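Side-chain contacts in glycosyl transferase family 8 (Streptococcus pneumoniae, PDB 5GVV), which transfers galactose from UDP-galactose to the terminal glucose of the already glycosylated serine-rich repeat protein PsrP: residues T4-V9 against D114-F119; S49-Y54 against G60-C65; E315-T320 against V325-N330. All coordinates share one frame; numbering follows the deposited sequence.

Contact 1 of 3, residues T4-V9 against D114-F119; sequences TKRAVV and DLTDLF
Arg6 lies across Phe119 with its side chain and reaches toward Asp114 through a water bound at NH1. At the start of 114-119, Asp114 OD1 accepts a hydrogen bond from this water, which in turn accepts one from Arg6 NH1 at 3.0 Å. The same OD1 receives the backbone N of Thr116 at 2.7 Å, closing an Asx turn just ahead of helix 116-119; the donor comes from above the carboxylate plane. Thr116 OG1 also lies against OD1, although the modelled separation is too short to be taken literally. The hydroxyl also stands near the plane of the Arg6 guanidinium, at its edge, 4.3 Å from NH2. The helix is a short element beside strand 6-11, an inner strand of the mixed sheet that forms the core of the GT-A fold of family 8 enzymes. One turn on, Phe119 turns a ring face to the Arg6 side chain. Arg6 CB sits 4.0 Å from the ring centroid, only 7° off the normal, in a CH-pi contact. Two bends in the arginine chain, at chi2 and chi3, bring the guanidinium round to the ring rim, where NH2 is 3.7 Å from Phe119 CD2. The two planes are inclined by 48°, well short of a parallel stack. The guanidinium is fixed from outside by hydrogen bonds from NE to His33 O and from NH1 to Ser32 O. Further along the strand, Val8 CG2 approaches Phe119 CE1 obliquely at 3.8 Å, with Leu27 of helix 17-30 also touching Val8.

Contact 2 of 3, residues S49-Y54 against G60-C65; sequences SQIRIY and GDLIDC
Arg52 leaves the helix with CG anti to the backbone N (chi1 175°), stays extended at the next bond and then bends at chi3, -62°, which lays NE against the carbonyl oxygen of Leu62. Helix 45-57 and strand 61-66 are the last two elements of a beta-alpha-beta unit that begins with strand 34-40, and the axes of their stretches 49-54 and 61-65 come within 6.8 Å. Asp61, Ile63 and Cys65 make the backbone bonds to strand 34-40, so Leu62 O faces the outer side of this edge strand, where the arginine takes it up. The NE bond is 2.9 Å long and fairly straight, at 161°, and lies in both the carbonyl and the guanidinium planes; NH2 adds a weak second bond to the same oxygen at 3.3 Å. Alongside these bonds, Arg52 CB packs on Leu62 CB at 4.0 Å, and Leu62 CD2 meets Ile51 CG2 at 3.7 Å; Ile51 and Leu62 are both buried. The Asp61 carboxylate stands nearly perpendicular to the guanidinium and touches the arginine's methylene chain: OD1 is 3.6 Å from Arg52 CG, while accepting hydrogen bonds from Leu62 N and Gln56 NE2. Asp64 turns its carboxylate to Lys66 and Asn40, leaving its CB 4.1 Å from Arg52 NH2.

Contact 3 of 3, residues E315-T320 against V325-N330; sequences ELLALT and VTVYPN
Leu319 and Val325 lie aslant to each other, whereas Leu317 crosses Val327 at about a right angle, and these are two of the main pairings of the interface. In the first, Val325 CG1, anti to its own backbone N (chi1 -179°), rests on Leu319 CB at 3.9 Å, while Val325 CB faces Leu319 O at 3.8 Å. In the second, a single branch of each residue does the touching, Leu317 CD2 against Val327 CG1 at 4.1 Å. The other methyl of Val327, CG2, is 4.2 Å from Leu319 CD1 and close to the carbonyl oxygen of Leu316; the valine is not well staggered about chi1, so that last approach is best read with caution. The segments lie on a beta-alpha-beta unit (strand 302-307, helix 314-317, strand 325-328), at an edge of a six-stranded parallel sheet of Rossmann-like character. Phe238 of the second subunit packs on both Leu317 and Val327. Leu317 O takes two bonds from Thr320, from its N and from OG1 at 3.0 Å, holding the 3-10 segment 318-320. Thr326 and Tyr328 make their backbone bonds to Phe304, Ile306 and Ala308. Segments 315-320 and 325-330 meet mainly through branched apolar side chains, so their cohesion comes from shape and burial rather than directed polar bonds.

Overall arrangement
Contacts 1 and 2 reach the same mixed sheet of the GT-A domain, with contact 2 nested in the chain loop that contact 1 closes. Their centres are 16 Å apart, yet they touch, Lys5 CE lying 3.7 Å from Gly60 CA. Contact 3 belongs to the separate parallel sheet, its centre 19 Å from that of contact 2 and 33 Å from that of contact 1; it packs on contact 2 where Thr320 O approaches Asp64 OD2 at 3.4 Å. Contacts 2 and 3 both also touch the second subunit. None forms the active site: UDP lies about 12 Å from the side chain of Val8 and about 13 Å from that of Asp64, and manganese about 14 Å from Val8.

Contact 1 of 3, residues T4-V9 against D114-F119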
# COMPACT_ATOMS: atom_id res chain seq x y z
N THR A 4 2.16 -25.37 -19.49
CA THR A 4 1.54 -24.24 -20.19
C THR A 4 1.09 -23.15 -19.21
O THR A 4 0.79 -23.44 -18.05
CB THR A 4 0.33 -24.71 -21.02
OG1 THR A 4 0.62 -25.98 -21.61
CG2 THR A 4 0.01 -23.71 -22.12
N LYS A 5 1.05 -21.90 -19.68
CA LYS A 5 0.63 -20.77 -18.84
C LYS A 5 -0.89 -20.61 -18.79
O LYS A 5 -1.59 -20.79 -19.80
CB LYS A 5 1.25 -19.47 -19.33
CG LYS A 5 2.75 -19.32 -19.08
CD LYS A 5 3.19 -17.90 -19.43
CE LYS A 5 4.68 -17.70 -19.26
NZ LYS A 5 5.48 -18.48 -20.26
N ARG A 6 -1.40 -20.24 -17.62
CA ARG A 6 -2.83 -19.97 -17.44
C ARG A 6 -3.07 -18.46 -17.36
O ARG A 6 -2.50 -17.79 -16.50
CB ARG A 6 -3.36 -20.68 -16.19
CG ARG A 6 -3.45 -22.21 -16.30
CD ARG A 6 -2.11 -22.90 -16.05
NE ARG A 6 -1.61 -22.65 -14.69
CZ ARG A 6 -1.97 -23.37 -13.63
NH1 ARG A 6 -1.47 -23.08 -12.43
NH2 ARG A 6 -2.83 -24.37 -13.75
N ALA A 7 -3.90 -17.94 -18.25
CA ALA A 7 -4.14 -16.50 -18.34
C ALA A 7 -5.16 -15.97 -17.32
O ALA A 7 -6.28 -16.49 -17.21
CB ALA A 7 -4.57 -16.12 -19.75
N VAL A 8 -4.76 -14.93 -16.59
CA VAL A 8 -5.58 -14.34 -15.54
C VAL A 8 -5.52 -12.82 -15.66
O VAL A 8 -4.45 -12.26 -15.91
CB VAL A 8 -5.08 -14.75 -14.14
CG1 VAL A 8 -5.91 -14.08 -13.04
CG2 VAL A 8 -5.12 -16.26 -13.98
N VAL A 9 -6.65 -12.14 -15.48
CA VAL A 9 -6.65 -10.68 -15.60
C VAL A 9 -7.26 -9.98 -14.38
O VAL A 9 -8.33 -10.36 -13.90
CB VAL A 9 -7.30 -10.19 -16.93
CG1 VAL A 9 -8.70 -10.76 -17.09
CG2 VAL A 9 -7.32 -8.68 -17.00
N ASP A 114 -5.73 -24.42 -5.22
CA ASP A 114 -5.54 -24.73 -6.63
C ASP A 114 -6.82 -24.48 -7.42
O ASP A 114 -7.87 -25.03 -7.08
CB ASP A 114 -5.12 -26.20 -6.76
CG ASP A 114 -4.68 -26.58 -8.16
OD1 ASP A 114 -5.00 -25.87 -9.15
OD2 ASP A 114 -4.01 -27.62 -8.28
N LEU A 115 -6.73 -23.69 -8.48
CA LEU A 115 -7.89 -23.38 -9.32
C LEU A 115 -7.93 -24.18 -10.62
O LEU A 115 -8.64 -23.80 -11.56
CB LEU A 115 -7.94 -21.88 -9.65
CG LEU A 115 -8.04 -20.89 -8.49
CD1 LEU A 115 -8.10 -19.46 -9.00
CD2 LEU A 115 -9.26 -21.20 -7.62
N THR A 116 -7.19 -25.28 -10.67
CA THR A 116 -7.07 -26.09 -11.90
C THR A 116 -8.41 -26.40 -12.57
O THR A 116 -8.57 -26.18 -13.78
CB THR A 116 -6.32 -27.42 -11.63
OG1 THR A 116 -4.97 -27.14 -11.24
CG2 THR A 116 -6.31 -28.28 -12.88
N ASP A 117 -9.37 -26.89 -11.79
CA ASP A 117 -10.70 -27.24 -12.28
C ASP A 117 -11.41 -26.04 -12.91
O ASP A 117 -12.19 -26.19 -13.85
CB ASP A 117 -11.57 -27.79 -11.15
CG ASP A 117 -11.04 -29.10 -10.58
OD1 ASP A 117 -10.31 -29.80 -11.31
OD2 ASP A 117 -11.38 -29.43 -9.42
N LEU A 118 -11.15 -24.85 -12.38
CA LEU A 118 -11.73 -23.62 -12.90
C LEU A 118 -11.05 -23.20 -14.20
O LEU A 118 -11.72 -22.79 -15.16
CB LEU A 118 -11.63 -22.50 -11.86
CG LEU A 118 -12.04 -21.10 -12.32
CD1 LEU A 118 -13.46 -21.10 -12.85
CD2 LEU A 118 -11.89 -20.07 -11.20
N PHE A 119 -9.73 -23.31 -14.23
CA PHE A 119 -8.94 -22.99 -15.42
C PHE A 119 -9.34 -23.88 -16.60
O PHE A 119 -9.33 -23.45 -17.76
CB PHE A 119 -7.45 -23.19 -15.14
CG PHE A 119 -6.83 -22.14 -14.25
CD1 PHE A 119 -7.08 -20.79 -14.48
CD2 PHE A 119 -5.99 -22.50 -13.22
CE1 PHE A 119 -6.50 -19.81 -13.67
CE2 PHE A 119 -5.40 -21.54 -12.40
CZ PHE A 119 -5.66 -20.19 -12.63
O HOH W 1 -3.38 -24.51 -10.57

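Contact 2 of 3, residues S49-Y54 against G60-C65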
# COMPACT_ATOMS: atom_id res chain seq x y z
N SER A 49 8.05 -4.07 -12.57
CA SER A 49 9.34 -4.71 -12.79
C SER A 49 9.66 -5.82 -11.79
O SER A 49 10.05 -6.93 -12.17
CB SER A 49 10.47 -3.68 -12.82
OG SER A 49 10.36 -2.85 -13.96
N GLN A 50 9.48 -5.53 -10.50
CA GLN A 50 9.80 -6.50 -9.45
C GLN A 50 8.84 -7.69 -9.43
O GLN A 50 9.28 -8.84 -9.35
CB GLN A 50 9.80 -5.82 -8.08
CG GLN A 50 10.24 -6.76 -6.96
CD GLN A 50 11.68 -7.22 -7.13
OE1 GLN A 50 12.62 -6.45 -6.92
NE2 GLN A 50 11.86 -8.48 -7.52
N ILE A 51 7.55 -7.40 -9.48
CA ILE A 51 6.55 -8.46 -9.39
C ILE A 51 6.63 -9.35 -10.63
O ILE A 51 6.39 -10.56 -10.55
CB ILE A 51 5.13 -7.87 -9.24
CG1 ILE A 51 5.06 -6.92 -8.04
CG2 ILE A 51 4.09 -8.98 -9.10
CD1 ILE A 51 5.56 -7.54 -6.74
N ARG A 52 6.98 -8.75 -11.77
CA ARG A 52 7.11 -9.51 -13.02
C ARG A 52 8.18 -10.58 -12.89
O ARG A 52 8.01 -11.70 -13.38
CB ARG A 52 7.45 -8.58 -14.19
CG ARG A 52 7.72 -9.31 -15.51
CD ARG A 52 7.94 -8.33 -16.66
NE ARG A 52 6.75 -7.53 -16.90
CZ ARG A 52 6.71 -6.20 -16.81
NH1 ARG A 52 7.81 -5.52 -16.51
NH2 ARG A 52 5.57 -5.56 -17.04
N ILE A 53 9.28 -10.25 -12.21
CA ILE A 53 10.33 -11.23 -11.92
C ILE A 53 9.80 -12.40 -11.09
O ILE A 53 10.14 -13.56 -11.36
CB ILE A 53 11.50 -10.58 -11.16
CG1 ILE A 53 12.21 -9.56 -12.05
CG2 ILE A 53 12.48 -11.64 -10.67
CD1 ILE A 53 13.35 -8.82 -11.37
N TYR A 54 8.97 -12.10 -10.09
CA TYR A 54 8.38 -13.15 -9.26
C TYR A 54 7.56 -14.10 -10.13
O TYR A 54 7.68 -15.32 -10.02
CB TYR A 54 7.48 -12.55 -8.18
CG TYR A 54 8.20 -11.68 -7.18
CD1 TYR A 54 9.57 -11.82 -6.96
CD2 TYR A 54 7.52 -10.73 -6.44
CE1 TYR A 54 10.24 -11.02 -6.04
CE2 TYR A 54 8.17 -9.92 -5.53
CZ TYR A 54 9.53 -10.07 -5.33
OH TYR A 54 10.18 -9.27 -4.41
N GLY A 60 5.59 -18.01 -15.04
CA GLY A 60 4.54 -17.21 -15.65
C GLY A 60 5.05 -15.86 -16.13
O GLY A 60 6.23 -15.73 -16.46
N ASP A 61 4.17 -14.86 -16.17
CA ASP A 61 4.58 -13.51 -16.56
C ASP A 61 3.60 -12.48 -16.01
O ASP A 61 2.54 -12.84 -15.46
CB ASP A 61 4.66 -13.40 -18.08
CG ASP A 61 5.80 -12.50 -18.54
OD1 ASP A 61 6.33 -11.72 -17.72
OD2 ASP A 61 6.16 -12.58 -19.74
N LEU A 62 3.95 -11.21 -16.15
CA LEU A 62 3.07 -10.12 -15.71
C LEU A 62 2.99 -9.06 -16.80
O LEU A 62 4.00 -8.49 -17.22
CB LEU A 62 3.57 -9.51 -14.40
CG LEU A 62 2.74 -8.34 -13.85
CD1 LEU A 62 1.29 -8.76 -13.65
CD2 LEU A 62 3.33 -7.79 -12.56
N ILE A 63 1.77 -8.79 -17.27
CA ILE A 63 1.57 -7.89 -18.40
C ILE A 63 0.95 -6.58 -17.93
O ILE A 63 -0.15 -6.59 -17.37
CB ILE A 63 0.65 -8.53 -19.47
CG1 ILE A 63 1.04 -9.99 -19.71
CG2 ILE A 63 0.69 -7.72 -20.76
CD1 ILE A 63 2.45 -10.16 -20.27
N ASP A 64 1.64 -5.47 -18.17
CA ASP A 64 1.15 -4.15 -17.81
C ASP A 64 0.22 -3.65 -18.90
O ASP A 64 0.67 -3.29 -19.98
CB ASP A 64 2.32 -3.18 -17.60
CG ASP A 64 1.88 -1.81 -17.11
OD1 ASP A 64 0.66 -1.58 -16.92
OD2 ASP A 64 2.77 -0.95 -16.90
N CYS A 65 -1.08 -3.64 -18.62
CA CYS A 65 -2.04 -3.17 -19.60
C CYS A 65 -2.47 -1.74 -19.27
O CYS A 65 -3.35 -1.52 -18.44
CB CYS A 65 -3.24 -4.11 -19.66
SG CYS A 65 -2.77 -5.79 -20.09

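Contact 3 of 3, residues E315-T320 against V325-N330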
# COMPACT_ATOMS: atom_id res chain seq x y z
N GLU A 315 0.10 9.89 -25.78
CA GLU A 315 1.03 9.12 -26.60
C GLU A 315 2.35 8.85 -25.87
O GLU A 315 2.92 7.77 -25.99
CB GLU A 315 1.32 9.83 -27.93
CG GLU A 315 0.20 9.71 -28.97
CD GLU A 315 -0.94 10.69 -28.73
OE1 GLU A 315 -0.81 11.57 -27.85
OE2 GLU A 315 -1.97 10.58 -29.43
N LEU A 316 2.81 9.84 -25.10
CA LEU A 316 4.06 9.72 -24.35
C LEU A 316 3.82 9.07 -22.99
O LEU A 316 4.65 8.28 -22.52
CB LEU A 316 4.73 11.09 -24.18
CG LEU A 316 5.24 11.77 -25.45
CD1 LEU A 316 5.97 13.05 -25.12
CD2 LEU A 316 6.14 10.84 -26.24
N LEU A 317 2.71 9.40 -22.34
CA LEU A 317 2.41 8.81 -21.03
C LEU A 317 2.18 7.32 -21.16
O LEU A 317 2.55 6.55 -20.27
CB LEU A 317 1.19 9.49 -20.39
CG LEU A 317 1.36 10.97 -20.03
CD1 LEU A 317 0.09 11.51 -19.37
CD2 LEU A 317 2.55 11.18 -19.13
N ALA A 318 1.60 6.89 -22.28
CA ALA A 318 1.34 5.47 -22.52
C ALA A 318 2.63 4.66 -22.65
O ALA A 318 2.60 3.43 -22.61
CB ALA A 318 0.47 5.29 -23.75
N LEU A 319 3.76 5.34 -22.81
CA LEU A 319 5.05 4.67 -22.90
C LEU A 319 5.42 3.95 -21.59
O LEU A 319 6.37 3.16 -21.57
CB LEU A 319 6.16 5.65 -23.29
CG LEU A 319 6.07 6.31 -24.67
CD1 LEU A 319 7.18 7.33 -24.87
CD2 LEU A 319 6.11 5.26 -25.78
N THR A 320 4.67 4.22 -20.52
CA THR A 320 4.87 3.52 -19.24
C THR A 320 4.56 2.02 -19.31
O THR A 320 4.89 1.28 -18.38
CB THR A 320 4.00 4.14 -18.13
OG1 THR A 320 2.62 4.15 -18.52
CG2 THR A 320 4.44 5.56 -17.83
N VAL A 325 11.28 2.39 -20.64
CA VAL A 325 11.13 3.81 -20.94
C VAL A 325 10.77 4.56 -19.67
O VAL A 325 9.80 4.22 -18.99
CB VAL A 325 10.04 4.08 -21.99
CG1 VAL A 325 9.95 5.57 -22.29
CG2 VAL A 325 10.32 3.30 -23.27
N THR A 326 11.56 5.58 -19.35
CA THR A 326 11.18 6.49 -18.27
C THR A 326 10.82 7.84 -18.85
O THR A 326 11.54 8.40 -19.69
CB THR A 326 12.26 6.60 -17.19
OG1 THR A 326 12.48 5.30 -16.62
CG2 THR A 326 11.81 7.54 -16.07
N VAL A 327 9.67 8.34 -18.41
CA VAL A 327 9.02 9.53 -18.95
C VAL A 327 8.96 10.58 -17.83
O VAL A 327 8.52 10.29 -16.72
CB VAL A 327 7.63 9.11 -19.45
CG1 VAL A 327 6.55 10.09 -19.06
CG2 VAL A 327 7.65 8.86 -20.96
N TYR A 328 9.43 11.80 -18.11
CA TYR A 328 9.53 12.83 -17.06
C TYR A 328 8.76 14.09 -17.41
O TYR A 328 9.37 15.11 -17.78
CB TYR A 328 10.99 13.23 -16.84
CG TYR A 328 11.98 12.13 -16.54
CD1 TYR A 328 12.55 11.39 -17.58
CD2 TYR A 328 12.37 11.85 -15.24
CE1 TYR A 328 13.47 10.40 -17.32
CE2 TYR A 328 13.29 10.85 -14.97
CZ TYR A 328 13.84 10.14 -16.01
OH TYR A 328 14.76 9.14 -15.76
N PRO A 329 7.43 14.07 -17.29
CA PRO A 329 6.70 15.30 -17.59
C PRO A 329 7.01 16.38 -16.56
O PRO A 329 7.40 16.05 -15.43
CB PRO A 329 5.23 14.88 -17.49
CG PRO A 329 5.24 13.71 -16.52
CD PRO A 329 6.54 13.00 -16.78
N ASN A 330 6.87 17.65 -16.95
CA ASN A 330 7.03 18.76 -16.02
C ASN A 330 8.39 18.81 -15.32
O ASN A 330 8.48 19.10 -14.13
CB ASN A 330 5.90 18.74 -14.98
CG ASN A 330 4.54 18.98 -15.61
OD1 ASN A 330 4.33 20.00 -16.27
ND2 ASN A 330 3.62 18.04 -15.43